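PDB 7F52: Non-structural protein 2 from Infectious bronchitis virus, which is of unknown biochemical function but is a gammacoronavirus non-structural protein that may act through viral or host partners. Local coordinates for residues A[40-45]-A[142-147]; A[187-192]-A[244-249]; A[272-277]-A[359-364]; A[410-415]-A[437-442]. All coordinates share one frame; numbering follows the deposited sequence.

Interaction 1: residues A[40-45]-A[142-147]; sequences KDYADA and EILWLQ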
loop_
_atom_site.group_PDB
_atom_site.type_symbol
_atom_site.label_atom_id
_atom_site.label_comp_id
_atom_site.label_asym_id
_atom_site.label_seq_id
_atom_site.Cartn_x
_atom_site.Cartn_y
_atom_site.Cartn_z
ATOM N N LYS A 40 -25.491 -14.732 -7.157
ATOM C CA LYS A 40 -24.888 -14.336 -5.887
ATOM C C LYS A 40 -25.185 -12.880 -5.568
ATOM O O LYS A 40 -25.249 -12.496 -4.400
ATOM C CB LYS A 40 -23.377 -14.539 -5.966
ATOM C CG LYS A 40 -22.614 -14.661 -4.655
ATOM C CD LYS A 40 -23.083 -15.826 -3.792
ATOM C CE LYS A 40 -22.041 -16.093 -2.714
ATOM N NZ LYS A 40 -21.126 -14.917 -2.537
ATOM N N ASP A 41 -25.342 -12.066 -6.613
ATOM C CA ASP A 41 -25.485 -10.614 -6.448
ATOM C C ASP A 41 -26.032 -9.955 -7.716
ATOM O O ASP A 41 -26.092 -10.596 -8.769
ATOM C CB ASP A 41 -24.134 -9.983 -6.075
ATOM C CG ASP A 41 -23.068 -10.201 -7.145
ATOM O OD1 ASP A 41 -23.234 -9.699 -8.286
ATOM O OD2 ASP A 41 -22.051 -10.864 -6.839
ATOM N N TYR A 42 -26.394 -8.676 -7.628
ATOM C CA TYR A 42 -26.938 -7.959 -8.780
ATOM C C TYR A 42 -26.091 -8.077 -10.038
ATOM O O TYR A 42 -26.630 -8.206 -11.138
ATOM C CB TYR A 42 -27.119 -6.470 -8.473
ATOM C CG TYR A 42 -27.966 -5.763 -9.518
ATOM C CD1 TYR A 42 -27.403 -5.232 -10.668
ATOM C CD2 TYR A 42 -29.338 -5.652 -9.360
ATOM C CE1 TYR A 42 -28.182 -4.602 -11.621
ATOM C CE2 TYR A 42 -30.122 -5.024 -10.309
ATOM C CZ TYR A 42 -29.540 -4.501 -11.432
ATOM O OH TYR A 42 -30.326 -3.872 -12.367
ATOM N N ALA A 43 -24.770 -8.018 -9.883
ATOM C CA ALA A 43 -23.883 -7.892 -11.039
ATOM C C ALA A 43 -23.850 -9.163 -11.876
ATOM O O ALA A 43 -23.896 -9.112 -13.100
ATOM C CB ALA A 43 -22.473 -7.512 -10.599
ATOM N N ASP A 44 -23.760 -10.305 -11.217
ATOM C CA ASP A 44 -23.774 -11.563 -11.935
ATOM C C ASP A 44 -25.179 -11.842 -12.494
ATOM O O ASP A 44 -25.315 -12.375 -13.606
ATOM C CB ASP A 44 -23.289 -12.669 -11.008
ATOM C CG ASP A 44 -23.466 -14.068 -11.579
ATOM O OD1 ASP A 44 -23.197 -14.280 -12.782
ATOM O OD2 ASP A 44 -23.852 -14.969 -10.796
ATOM N N ALA A 45 -26.222 -11.465 -11.750
ATOM C CA ALA A 45 -27.589 -11.611 -12.266
ATOM C C ALA A 45 -27.720 -10.788 -13.526
ATOM O O ALA A 45 -28.187 -11.274 -14.551
ATOM C CB ALA A 45 -28.630 -11.183 -11.241
ATOM N N GLU A 142 -35.211 -14.634 -7.172
ATOM C CA GLU A 142 -36.161 -14.146 -8.158
ATOM C C GLU A 142 -36.253 -12.623 -8.109
ATOM O O GLU A 142 -36.377 -11.979 -9.156
ATOM C CB GLU A 142 -37.519 -14.840 -7.946
ATOM C CG GLU A 142 -37.275 -16.312 -7.592
ATOM C CD GLU A 142 -38.518 -17.182 -7.540
ATOM O OE1 GLU A 142 -39.054 -17.509 -8.601
ATOM O OE2 GLU A 142 -38.947 -17.574 -6.434
ATOM N N ILE A 143 -36.131 -12.046 -6.912
ATOM C CA ILE A 143 -36.170 -10.589 -6.777
ATOM C C ILE A 143 -35.045 -9.950 -7.602
ATOM O O ILE A 143 -35.262 -8.949 -8.287
ATOM C CB ILE A 143 -36.081 -10.144 -5.306
ATOM C CG1 ILE A 143 -37.370 -10.540 -4.576
ATOM C CG2 ILE A 143 -35.870 -8.647 -5.216
ATOM C CD1 ILE A 143 -37.518 -9.930 -3.183
ATOM N N LEU A 144 -33.871 -10.574 -7.597
ATOM C CA LEU A 144 -32.772 -10.079 -8.410
ATOM C C LEU A 144 -33.075 -10.269 -9.880
ATOM O O LEU A 144 -32.722 -9.422 -10.711
ATOM C CB LEU A 144 -31.447 -10.769 -8.050
ATOM C CG LEU A 144 -30.819 -10.296 -6.738
ATOM C CD1 LEU A 144 -30.042 -11.410 -6.057
ATOM C CD2 LEU A 144 -29.943 -9.085 -6.998
ATOM N N TRP A 145 -33.720 -11.381 -10.213
ATOM C CA TRP A 145 -34.110 -11.599 -11.605
ATOM C C TRP A 145 -35.106 -10.525 -12.055
ATOM O O TRP A 145 -35.055 -10.059 -13.192
ATOM C CB TRP A 145 -34.705 -12.996 -11.812
ATOM C CG TRP A 145 -33.702 -14.136 -11.786
ATOM C CD1 TRP A 145 -33.831 -15.318 -11.118
ATOM C CD2 TRP A 145 -32.437 -14.195 -12.461
ATOM N NE1 TRP A 145 -32.729 -16.112 -11.336
ATOM C CE2 TRP A 145 -31.858 -15.445 -12.156
ATOM C CE3 TRP A 145 -31.735 -13.311 -13.292
ATOM C CZ2 TRP A 145 -30.609 -15.835 -12.650
ATOM C CZ3 TRP A 145 -30.486 -13.702 -13.783
ATOM C CH2 TRP A 145 -29.944 -14.955 -13.462
ATOM N N LEU A 146 -35.995 -10.115 -11.158
ATOM C CA LEU A 146 -36.960 -9.080 -11.501
ATOM C C LEU A 146 -36.224 -7.748 -11.647
ATOM O O LEU A 146 -36.512 -6.955 -12.552
ATOM C CB LEU A 146 -38.078 -8.997 -10.445
ATOM C CG LEU A 146 -38.982 -10.239 -10.326
ATOM C CD1 LEU A 146 -39.698 -10.298 -8.976
ATOM C CD2 LEU A 146 -39.984 -10.304 -11.466
ATOM N N GLN A 147 -35.234 -7.528 -10.781
ATOM C CA GLN A 147 -34.496 -6.259 -10.767
ATOM C C GLN A 147 -33.651 -6.057 -12.013
ATOM O O GLN A 147 -33.139 -4.968 -12.280
ATOM C CB GLN A 147 -33.641 -6.168 -9.512
ATOM C CG GLN A 147 -34.447 -5.636 -8.359
ATOM C CD GLN A 147 -33.906 -6.066 -7.041
ATOM O OE1 GLN A 147 -33.015 -6.922 -6.965
ATOM N NE2 GLN A 147 -34.456 -5.504 -5.974
#
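Leu144 and Ala45 lie at the tight centre of the place where the first turn of helix 42-57 rests on helix 140-147, an example of helix packing supplemented by one side-chain-to-backbone hydrogen bond. Leu144 holds its CG anti to the carbonyl carbon (chi1 -75°), which carries methyl CD2 across to the backbone of the incoming helix, 3.6 Å from Tyr42 N. Beside it, Ala45 CB sits 4.3 Å from Leu144 CB and 4.0 Å from Trp145 CZ3. The indole starts away from the other helix but swings back, and its rim meets Ala45 O near the ring plane; Phe32 packs edge-to-face on the same ring.

On one flank, Tyr42 crosses Gln147 at a slant, ring and amide planes 45° apart. Its CE2 lies 3.8 Å from Gln147 CB, and its OH donates to the backbone Gln147 O at 3.0 Å, arriving 41° above the carbonyl plane. The Gln147 amide is engaged elsewhere, its NE2 bonding to Ala158 O.

The outer side is looser and more polar. Lys40, Asp41 and Ala43 face away from helix 140-147, and Lys40 is exposed. Asp41 is the N-cap of its own helix, with OD1 accepting from Asp44 N at 3.0 Å and more weakly from Ala43 N, and a long, weak ion pair joins it to Arg222.

The labour is thus divided: carbon surfaces and one hydroxyl-to-carbonyl bond join the helices, while the cap serves the helix start, where its negative charge would probably suit the helix dipole.

Interaction 2: residues A[187-192]-A[244-249]; sequences QQIVRI and ASINGA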
loop_
_atom_site.group_PDB
_atom_site.type_symbol
_atom_site.label_atom_id
_atom_site.label_comp_id
_atom_site.label_asym_id
_atom_site.label_seq_id
_atom_site.Cartn_x
_atom_site.Cartn_y
_atom_site.Cartn_z
ATOM N N GLN A 187 -29.699 12.671 1.703
ATOM C CA GLN A 187 -30.498 13.570 0.872
ATOM C C GLN A 187 -30.099 13.497 -0.591
ATOM O O GLN A 187 -30.975 13.411 -1.463
ATOM C CB GLN A 187 -30.369 15.015 1.348
ATOM C CG GLN A 187 -31.305 15.397 2.478
ATOM C CD GLN A 187 -30.706 16.474 3.374
ATOM O OE1 GLN A 187 -29.674 17.077 3.050
ATOM N NE2 GLN A 187 -31.350 16.716 4.513
ATOM N N GLN A 188 -28.792 13.547 -0.863
ATOM C CA GLN A 188 -28.305 13.528 -2.240
ATOM C C GLN A 188 -28.608 12.195 -2.877
ATOM O O GLN A 188 -28.959 12.129 -4.061
ATOM C CB GLN A 188 -26.798 13.788 -2.320
ATOM C CG GLN A 188 -26.380 15.156 -1.834
ATOM C CD GLN A 188 -27.260 16.241 -2.410
ATOM O OE1 GLN A 188 -27.649 16.197 -3.583
ATOM N NE2 GLN A 188 -27.610 17.205 -1.576
ATOM N N ILE A 189 -28.451 11.129 -2.097
ATOM C CA ILE A 189 -28.703 9.793 -2.601
ATOM C C ILE A 189 -30.195 9.668 -2.968
ATOM O O ILE A 189 -30.529 9.239 -4.071
ATOM C CB ILE A 189 -28.282 8.720 -1.570
ATOM C CG1 ILE A 189 -26.770 8.511 -1.624
ATOM C CG2 ILE A 189 -29.004 7.390 -1.806
ATOM C CD1 ILE A 189 -26.215 7.730 -0.426
ATOM N N VAL A 190 -31.076 10.080 -2.057
ATOM C CA VAL A 190 -32.503 10.019 -2.311
ATOM C C VAL A 190 -32.858 10.867 -3.539
ATOM O O VAL A 190 -33.594 10.413 -4.425
ATOM C CB VAL A 190 -33.354 10.479 -1.084
ATOM C CG1 VAL A 190 -34.791 10.868 -1.518
ATOM C CG2 VAL A 190 -33.398 9.383 -0.018
ATOM N N ARG A 191 -32.321 12.080 -3.597
ATOM C CA ARG A 191 -32.620 12.976 -4.704
ATOM C C ARG A 191 -32.232 12.389 -6.053
ATOM O O ARG A 191 -32.979 12.521 -7.015
ATOM C CB ARG A 191 -31.925 14.321 -4.518
ATOM C CG ARG A 191 -32.175 15.283 -5.670
ATOM C CD ARG A 191 -31.616 16.673 -5.401
ATOM N NE ARG A 191 -30.166 16.738 -5.550
ATOM C CZ ARG A 191 -29.560 16.880 -6.724
ATOM N NH1 ARG A 191 -30.303 16.964 -7.830
ATOM N NH2 ARG A 191 -28.226 16.942 -6.799
ATOM N N ILE A 192 -31.081 11.732 -6.135
ATOM C CA ILE A 192 -30.588 11.251 -7.430
ATOM C C ILE A 192 -31.244 9.922 -7.836
ATOM O O ILE A 192 -31.493 9.669 -9.017
ATOM C CB ILE A 192 -29.047 11.099 -7.423
ATOM C CG1 ILE A 192 -28.387 12.446 -7.130
ATOM C CG2 ILE A 192 -28.551 10.571 -8.756
ATOM C CD1 ILE A 192 -28.745 13.530 -8.139
ATOM N N ALA A 244 -22.950 9.189 -10.529
ATOM C CA ALA A 244 -21.801 10.056 -10.252
ATOM C C ALA A 244 -22.217 11.415 -9.735
ATOM O O ALA A 244 -21.470 12.047 -8.985
ATOM C CB ALA A 244 -20.914 10.231 -11.489
ATOM N N SER A 245 -23.404 11.869 -10.112
ATOM C CA SER A 245 -23.844 13.190 -9.693
ATOM C C SER A 245 -23.989 13.257 -8.168
ATOM O O SER A 245 -24.012 14.352 -7.593
ATOM C CB SER A 245 -25.162 13.554 -10.374
ATOM O OG SER A 245 -26.085 12.498 -10.203
ATOM N N ILE A 246 -24.096 12.096 -7.519
ATOM C CA ILE A 246 -24.053 12.045 -6.054
ATOM C C ILE A 246 -22.699 12.554 -5.542
ATOM O O ILE A 246 -22.647 13.388 -4.631
ATOM C CB ILE A 246 -24.297 10.625 -5.514
ATOM C CG1 ILE A 246 -25.787 10.315 -5.488
ATOM C CG2 ILE A 246 -23.719 10.466 -4.096
ATOM C CD1 ILE A 246 -26.075 8.843 -5.354
ATOM N N ASN A 247 -21.611 12.042 -6.123
ATOM C CA ASN A 247 -20.278 12.553 -5.829
ATOM C C ASN A 247 -20.231 14.051 -6.076
ATOM O O ASN A 247 -19.776 14.823 -5.211
ATOM C CB ASN A 247 -19.224 11.837 -6.671
ATOM C CG ASN A 247 -18.971 10.413 -6.192
ATOM O OD1 ASN A 247 -19.312 10.054 -5.055
ATOM N ND2 ASN A 247 -18.378 9.594 -7.055
ATOM N N GLY A 248 -20.729 14.460 -7.246
ATOM C CA GLY A 248 -20.747 15.861 -7.656
ATOM C C GLY A 248 -21.350 16.759 -6.597
ATOM O O GLY A 248 -20.723 17.740 -6.193
ATOM N N ALA A 249 -22.541 16.406 -6.113
ATOM C CA ALA A 249 -23.208 17.197 -5.083
ATOM C C ALA A 249 -22.395 17.260 -3.788
ATOM O O ALA A 249 -22.257 18.325 -3.189
ATOM C CB ALA A 249 -24.606 16.635 -4.804
HETATM O O HOH W 1 -25.692 16.711 -8.796
#
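Ile246 of helix 244-255 enters between Ile189 and Ile192 of helix 182-197, and in doing so gives up more surface than any other residue here. The segments run roughly antiparallel, their axes 9.3 Å apart at an angle of 142°. Each methylene or methyl of the Ile246 branch has its own neighbour: CG1 lies 3.7 Å from Ile192 CG1, and CD1, at the end of an extended branch (chi2 164°), lies 3.8 Å from Ile189 CG1. Ile189 also touches Thr167 and Val170 of helix 161-174, and Ile246 touches the loop residue Phe238, so that helix and loop continue the apolar packing.

Ile192 comes second in buried area. Its branches spread round the Ser245 hydroxyl, with OG 3.4 Å from CG2 and close to CD1 as well, while the same CD1 lies over the rim of one face of the Arg191 guanidinium within its own helix.

Ala249 is third. Its methyl lies against the amide of Gln188, 3.6 Å from CD, and also approaches the guanidinium edge of Arg191. That amide is held by its own helix: Gln188 OE1 accepts from Arg191 NE at 3.2 Å, nearly in the guanidinium plane, and more weakly from NH2. The same NH2 gives a proton to a water 3.2 Å away, which in turn donates to Ser245 O.

With no direct hydrogen bond between the two segments, cohesion comes mainly from isoleucine packing and the Ala249 methyl against Gln188, and the polar link is the water that joins Arg191 NH2 to Ser245 O.

Interaction 3: residues A[272-277]-A[359-364]; sequences FFKEAA and LHDVHC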
loop_
_atom_site.group_PDB
_atom_site.type_symbol
_atom_site.label_atom_id
_atom_site.label_comp_id
_atom_site.label_asym_id
_atom_site.label_seq_id
_atom_site.Cartn_x
_atom_site.Cartn_y
_atom_site.Cartn_z
ATOM N N PHE A 272 -9.736 17.767 5.638
ATOM C CA PHE A 272 -9.674 16.944 4.438
ATOM C C PHE A 272 -8.614 17.444 3.481
ATOM O O PHE A 272 -8.806 18.468 2.815
ATOM C CB PHE A 272 -11.028 16.911 3.734
ATOM C CG PHE A 272 -12.107 16.243 4.530
ATOM C CD1 PHE A 272 -12.656 16.869 5.639
ATOM C CD2 PHE A 272 -12.596 15.010 4.156
ATOM C CE1 PHE A 272 -13.644 16.264 6.376
ATOM C CE2 PHE A 272 -13.603 14.403 4.887
ATOM C CZ PHE A 272 -14.124 15.027 5.994
ATOM N N PHE A 273 -7.498 16.715 3.434
ATOM C CA PHE A 273 -6.388 16.984 2.525
ATOM C C PHE A 273 -6.664 16.349 1.182
ATOM O O PHE A 273 -7.708 15.742 1.007
ATOM C CB PHE A 273 -5.084 16.473 3.113
ATOM C CG PHE A 273 -4.652 17.230 4.319
ATOM C CD1 PHE A 273 -5.060 16.840 5.580
ATOM C CD2 PHE A 273 -3.865 18.357 4.193
ATOM C CE1 PHE A 273 -4.662 17.549 6.708
ATOM C CE2 PHE A 273 -3.470 19.080 5.305
ATOM C CZ PHE A 273 -3.873 18.681 6.564
ATOM N N LYS A 274 -5.758 16.516 0.223
ATOM C CA LYS A 274 -6.063 16.090 -1.141
ATOM C C LYS A 274 -6.559 14.643 -1.177
ATOM O O LYS A 274 -7.604 14.343 -1.766
ATOM C CB LYS A 274 -4.852 16.245 -2.053
ATOM C CG LYS A 274 -4.604 17.656 -2.570
ATOM C CD LYS A 274 -3.458 17.616 -3.599
ATOM C CE LYS A 274 -2.283 18.510 -3.185
ATOM N NZ LYS A 274 -0.944 17.896 -3.470
ATOM N N GLU A 275 -5.831 13.752 -0.512
ATOM C CA GLU A 275 -6.113 12.336 -0.623
ATOM C C GLU A 275 -6.331 11.634 0.705
ATOM O O GLU A 275 -6.192 10.407 0.786
ATOM C CB GLU A 275 -4.989 11.654 -1.386
ATOM C CG GLU A 275 -4.986 12.056 -2.839
ATOM C CD GLU A 275 -3.658 11.775 -3.537
ATOM O OE1 GLU A 275 -2.578 11.720 -2.858
ATOM O OE2 GLU A 275 -3.713 11.619 -4.781
ATOM N N ALA A 276 -6.697 12.385 1.736
ATOM C CA ALA A 276 -6.890 11.765 3.030
ATOM C C ALA A 276 -7.670 12.654 3.945
ATOM O O ALA A 276 -7.511 13.867 3.921
ATOM C CB ALA A 276 -5.564 11.416 3.663
ATOM N N ALA A 277 -8.554 12.035 4.718
ATOM C CA ALA A 277 -9.268 12.706 5.779
ATOM C C ALA A 277 -8.508 12.446 7.053
ATOM O O ALA A 277 -7.996 11.338 7.269
ATOM C CB ALA A 277 -10.671 12.182 5.897
ATOM N N LEU A 359 1.158 12.705 4.623
ATOM C CA LEU A 359 0.245 12.984 3.497
ATOM C C LEU A 359 0.982 13.787 2.443
ATOM O O LEU A 359 1.993 14.422 2.736
ATOM C CB LEU A 359 -1.010 13.727 3.951
ATOM C CG LEU A 359 -1.788 12.998 5.060
ATOM C CD1 LEU A 359 -3.066 13.759 5.471
ATOM C CD2 LEU A 359 -2.110 11.564 4.661
ATOM N N HIS A 360 0.477 13.771 1.218
ATOM C CA HIS A 360 1.232 14.355 0.118
ATOM C C HIS A 360 0.933 15.835 -0.169
ATOM O O HIS A 360 1.352 16.368 -1.191
ATOM C CB HIS A 360 1.031 13.493 -1.119
ATOM C CG HIS A 360 1.571 12.109 -0.949
ATOM N ND1 HIS A 360 1.404 11.112 -1.885
ATOM C CD2 HIS A 360 2.261 11.551 0.075
ATOM C CE1 HIS A 360 1.982 10.001 -1.454
ATOM N NE2 HIS A 360 2.511 10.242 -0.266
ATOM N N ASP A 361 0.263 16.510 0.756
ATOM C CA ASP A 361 0.130 17.961 0.690
ATOM C C ASP A 361 1.528 18.393 1.197
ATOM O O ASP A 361 1.841 18.275 2.383
ATOM C CB ASP A 361 -1.031 18.394 1.571
ATOM C CG ASP A 361 -2.328 17.651 1.237
ATOM O OD1 ASP A 361 -2.440 16.449 1.584
ATOM O OD2 ASP A 361 -3.235 18.268 0.624
ATOM N N VAL A 362 2.373 18.893 0.307
ATOM C CA VAL A 362 3.746 19.207 0.688
ATOM C C VAL A 362 3.782 20.733 0.621
ATOM O O VAL A 362 3.281 21.327 -0.336
ATOM C CB VAL A 362 4.891 18.674 -0.195
ATOM C CG1 VAL A 362 6.249 19.266 0.246
ATOM C CG2 VAL A 362 4.928 17.151 -0.186
ATOM N N HIS A 363 4.384 21.361 1.631
ATOM C CA HIS A 363 4.655 22.797 1.605
ATOM C C HIS A 363 6.139 23.104 1.668
ATOM O O HIS A 363 6.950 22.272 2.093
ATOM C CB HIS A 363 3.955 23.509 2.755
ATOM C CG HIS A 363 2.474 23.648 2.563
ATOM N ND1 HIS A 363 1.630 22.562 2.487
ATOM C CD2 HIS A 363 1.692 24.747 2.433
ATOM C CE1 HIS A 363 0.387 22.985 2.331
ATOM N NE2 HIS A 363 0.400 24.304 2.285
ATOM N N CYS A 364 6.503 24.311 1.256
ATOM C CA CYS A 364 7.896 24.742 1.314
ATOM C C CYS A 364 8.293 25.143 2.721
ATOM O O CYS A 364 7.450 25.606 3.512
ATOM C CB CYS A 364 8.140 25.912 0.359
ATOM S SG CYS A 364 8.118 25.415 -1.368
HETATM O O HOH W 2 2.318 18.005 -2.686
HETATM O O HOH W 3 -1.530 11.616 -0.409
#
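Phe273 and Lys274 lie at the tip of a beta hairpin, formed by strands 270-273 and 276-281, that presses on residues 359-361 near an irregular part of strand 357-371. The two-residue turn is closed by Phe273 N bonding to Ala276 O at 2.9 Å, and Asp361 reaches into it from the neighbouring mixed sheet.

Asp361 can be followed outward as it crosses the phenyl ring obliquely. Its CB lies 3.9 Å from Phe273 CD2. Its CG is held anti to the carbonyl carbon (chi1 -53°) and comes nearer to the same CD2. One tip, OD1, is against Phe273 CB. The other, OD2, lies at the ring edge, in plane, and uses its syn lone pair to accept from Lys274 N at 3.1 Å in a nearly straight bond (164°), while Lys274 CG lies 3.5 Å from that oxygen. The carboxylate plane stands 65° from the ring plane. Lys274 NZ runs past, remaining 4.7 Å from Asp361 OD2, so any attraction between the charges is probably long-range; the hydrogen bond to the carboxylate across the segments comes from the Lys274 backbone N-H.

Leu359 forms the apolar half: CD1 touches Phe273 CD1 at 3.7 Å and also lies near Ala276 CB, while CD2 meets Ala276 CB at 3.6 Å. Pro352 of strand 347-354 packs on Phe273, Leu359 and Asp361, extending this patch into the mixed sheet.

On the more open flank, the His360 ring is engaged by Thr303, to which its NE2 is hydrogen-bonded. Nearby, a water donates to Glu275 OE1 and accepts a weak bond from His360 N.

Interaction 4: residues A[410-415]-A[437-442]; sequences LGHKFV and RLFQSA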
loop_
_atom_site.group_PDB
_atom_site.type_symbol
_atom_site.label_atom_id
_atom_site.label_comp_id
_atom_site.label_asym_id
_atom_site.label_seq_id
_atom_site.Cartn_x
_atom_site.Cartn_y
_atom_site.Cartn_z
ATOM N N LEU A 410 19.724 29.858 -1.269
ATOM C CA LEU A 410 19.879 28.404 -1.151
ATOM C C LEU A 410 19.126 27.792 0.020
ATOM O O LEU A 410 19.642 26.905 0.709
ATOM C CB LEU A 410 21.368 28.037 -1.024
ATOM C CG LEU A 410 22.257 28.442 -2.201
ATOM C CD1 LEU A 410 23.744 28.020 -2.005
ATOM C CD2 LEU A 410 21.662 27.871 -3.488
ATOM N N GLY A 411 17.924 28.282 0.274
ATOM C CA GLY A 411 17.037 27.621 1.217
ATOM C C GLY A 411 17.051 28.277 2.574
ATOM O O GLY A 411 16.443 27.805 3.542
ATOM N N HIS A 412 17.736 29.402 2.652
ATOM C CA HIS A 412 17.822 30.071 3.924
ATOM C C HIS A 412 17.376 31.494 3.768
ATOM O O HIS A 412 17.518 32.090 2.691
ATOM C CB HIS A 412 19.249 29.981 4.475
ATOM C CG HIS A 412 19.683 28.576 4.787
ATOM N ND1 HIS A 412 20.091 27.689 3.813
ATOM C CD2 HIS A 412 19.755 27.904 5.962
ATOM C CE1 HIS A 412 20.401 26.536 4.376
ATOM N NE2 HIS A 412 20.204 26.639 5.679
ATOM N N LYS A 413 16.800 32.034 4.832
ATOM C CA LYS A 413 16.561 33.462 4.882
ATOM C C LYS A 413 17.550 34.077 5.872
ATOM O O LYS A 413 17.624 33.638 7.029
ATOM C CB LYS A 413 15.120 33.779 5.283
ATOM C CG LYS A 413 14.745 35.187 4.866
ATOM C CD LYS A 413 13.855 35.847 5.888
ATOM C CE LYS A 413 12.575 36.359 5.276
ATOM N NZ LYS A 413 11.537 36.496 6.352
ATOM N N PHE A 414 18.327 35.065 5.418
ATOM C CA PHE A 414 19.269 35.777 6.306
ATOM C C PHE A 414 18.693 37.109 6.785
ATOM O O PHE A 414 18.286 37.957 5.988
ATOM C CB PHE A 414 20.615 35.994 5.613
ATOM C CG PHE A 414 21.349 34.723 5.348
ATOM C CD1 PHE A 414 22.023 34.070 6.373
ATOM C CD2 PHE A 414 21.319 34.141 4.089
ATOM C CE1 PHE A 414 22.671 32.854 6.147
ATOM C CE2 PHE A 414 21.952 32.929 3.851
ATOM C CZ PHE A 414 22.636 32.283 4.885
ATOM N N VAL A 415 18.625 37.260 8.103
ATOM C CA VAL A 415 18.139 38.481 8.731
ATOM C C VAL A 415 19.092 39.044 9.779
ATOM O O VAL A 415 19.741 38.288 10.525
ATOM C CB VAL A 415 16.871 38.215 9.603
ATOM C CG1 VAL A 415 15.722 37.758 8.743
ATOM C CG2 VAL A 415 17.155 37.178 10.691
ATOM N N ARG A 437 28.585 24.650 6.300
ATOM C CA ARG A 437 27.814 23.597 6.947
ATOM C C ARG A 437 26.313 23.792 6.732
ATOM O O ARG A 437 25.560 22.816 6.611
ATOM C CB ARG A 437 28.141 23.550 8.443
ATOM C CG ARG A 437 29.135 22.462 8.815
ATOM C CD ARG A 437 29.893 22.767 10.107
ATOM N NE ARG A 437 31.306 22.393 9.992
ATOM C CZ ARG A 437 32.197 22.482 10.979
ATOM N NH1 ARG A 437 31.827 22.933 12.173
ATOM N NH2 ARG A 437 33.461 22.120 10.775
ATOM N N LEU A 438 25.893 25.054 6.674
ATOM C CA LEU A 438 24.490 25.408 6.419
ATOM C C LEU A 438 23.962 24.780 5.153
ATOM O O LEU A 438 22.830 24.342 5.111
ATOM C CB LEU A 438 24.322 26.930 6.335
ATOM C CG LEU A 438 24.438 27.517 7.735
ATOM C CD1 LEU A 438 24.153 28.984 7.767
ATOM C CD2 LEU A 438 23.467 26.769 8.594
ATOM N N PHE A 439 24.806 24.728 4.135
ATOM C CA PHE A 439 24.402 24.304 2.812
ATOM C C PHE A 439 25.010 22.984 2.379
ATOM O O PHE A 439 24.792 22.567 1.243
ATOM C CB PHE A 439 24.798 25.365 1.794
ATOM C CG PHE A 439 24.548 26.761 2.248
ATOM C CD1 PHE A 439 23.282 27.328 2.120
ATOM C CD2 PHE A 439 25.580 27.520 2.782
ATOM C CE1 PHE A 439 23.049 28.643 2.535
ATOM C CE2 PHE A 439 25.365 28.828 3.192
ATOM C CZ PHE A 439 24.095 29.395 3.077
ATOM N N GLN A 440 25.804 22.361 3.254
ATOM C CA GLN A 440 26.500 21.107 2.937
ATOM C C GLN A 440 25.581 20.142 2.188
ATOM O O GLN A 440 24.496 19.815 2.663
ATOM C CB GLN A 440 27.029 20.445 4.217
ATOM C CG GLN A 440 27.552 19.016 4.022
ATOM C CD GLN A 440 27.958 18.347 5.332
ATOM O OE1 GLN A 440 27.432 18.674 6.399
ATOM N NE2 GLN A 440 28.897 17.409 5.255
ATOM N N SER A 441 26.012 19.729 0.999
ATOM C CA SER A 441 25.198 18.873 0.143
ATOM C C SER A 441 26.102 18.069 -0.776
ATOM O O SER A 441 27.315 18.062 -0.589
ATOM C CB SER A 441 24.212 19.706 -0.679
ATOM O OG SER A 441 24.860 20.416 -1.718
ATOM N N ALA A 442 25.525 17.397 -1.768
ATOM C CA ALA A 442 26.331 16.661 -2.739
ATOM C C ALA A 442 27.303 17.592 -3.454
ATOM O O ALA A 442 28.453 17.228 -3.708
ATOM C CB ALA A 442 25.453 15.966 -3.737
#
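Leu410 opens the contact by setting its CB 3.7 Å from Phe439 CD1, just ahead of strand 412-415. Its carbonyl oxygen also lies at the edge of the Phe439 ring, in the ring plane, and serves a second purpose: it accepts from His412 ND1 at 3.2 Å, a bond rising 54° out of the carbonyl plane that helps to fix the imidazole.

Past the turn at Gly411, His412 brings that ring over to the end of helix 432-439. Its CE1 is 3.4 Å from Leu438 O. The imidazole and the Phe439 phenyl meet obliquely, centroids 4.9 Å apart and planes at 78°. A weak bond links NE2 to Arg367 on the adjoining strand 357-371.

Two residues on, Phe414 approaches Phe439 from the opposite direction, and the rings meet rim to rim, CZ to CZ, at 3.7 Å. Leu438 CD1 lies farther round the same Phe414 edge. Leu383 of helix 377-390 touches both phenylalanines.

No hydrogen bond spans the two segments, so strand and helix are joined by aromatic and aliphatic packing; the histidine, donating through ND1 and weakly bonded to an arginine through NE2, is consistent with a neutral ring.

The four contacts follow one another along the chain, each closing before the next opens, and they spread along an elongated molecule. Interactions 1 and 2, with centres 24 Å apart, are both helix-to-helix contacts, and helix 161-174 touches residues of each. Interaction 3, centred 26 Å from interaction 2, brings a hairpin of the four-stranded antiparallel sheet against the nine-stranded mixed sheet. Interaction 4 lies another 26 Å from interaction 3 and shares that mixed sheet, in which strands 357-371 and 412-415 are neighbours. Interactions 1 and 4 sit 66 Å apart on opposite sides of the chain's centre and do not touch, so the contacts sample successive parts of an elongated chain.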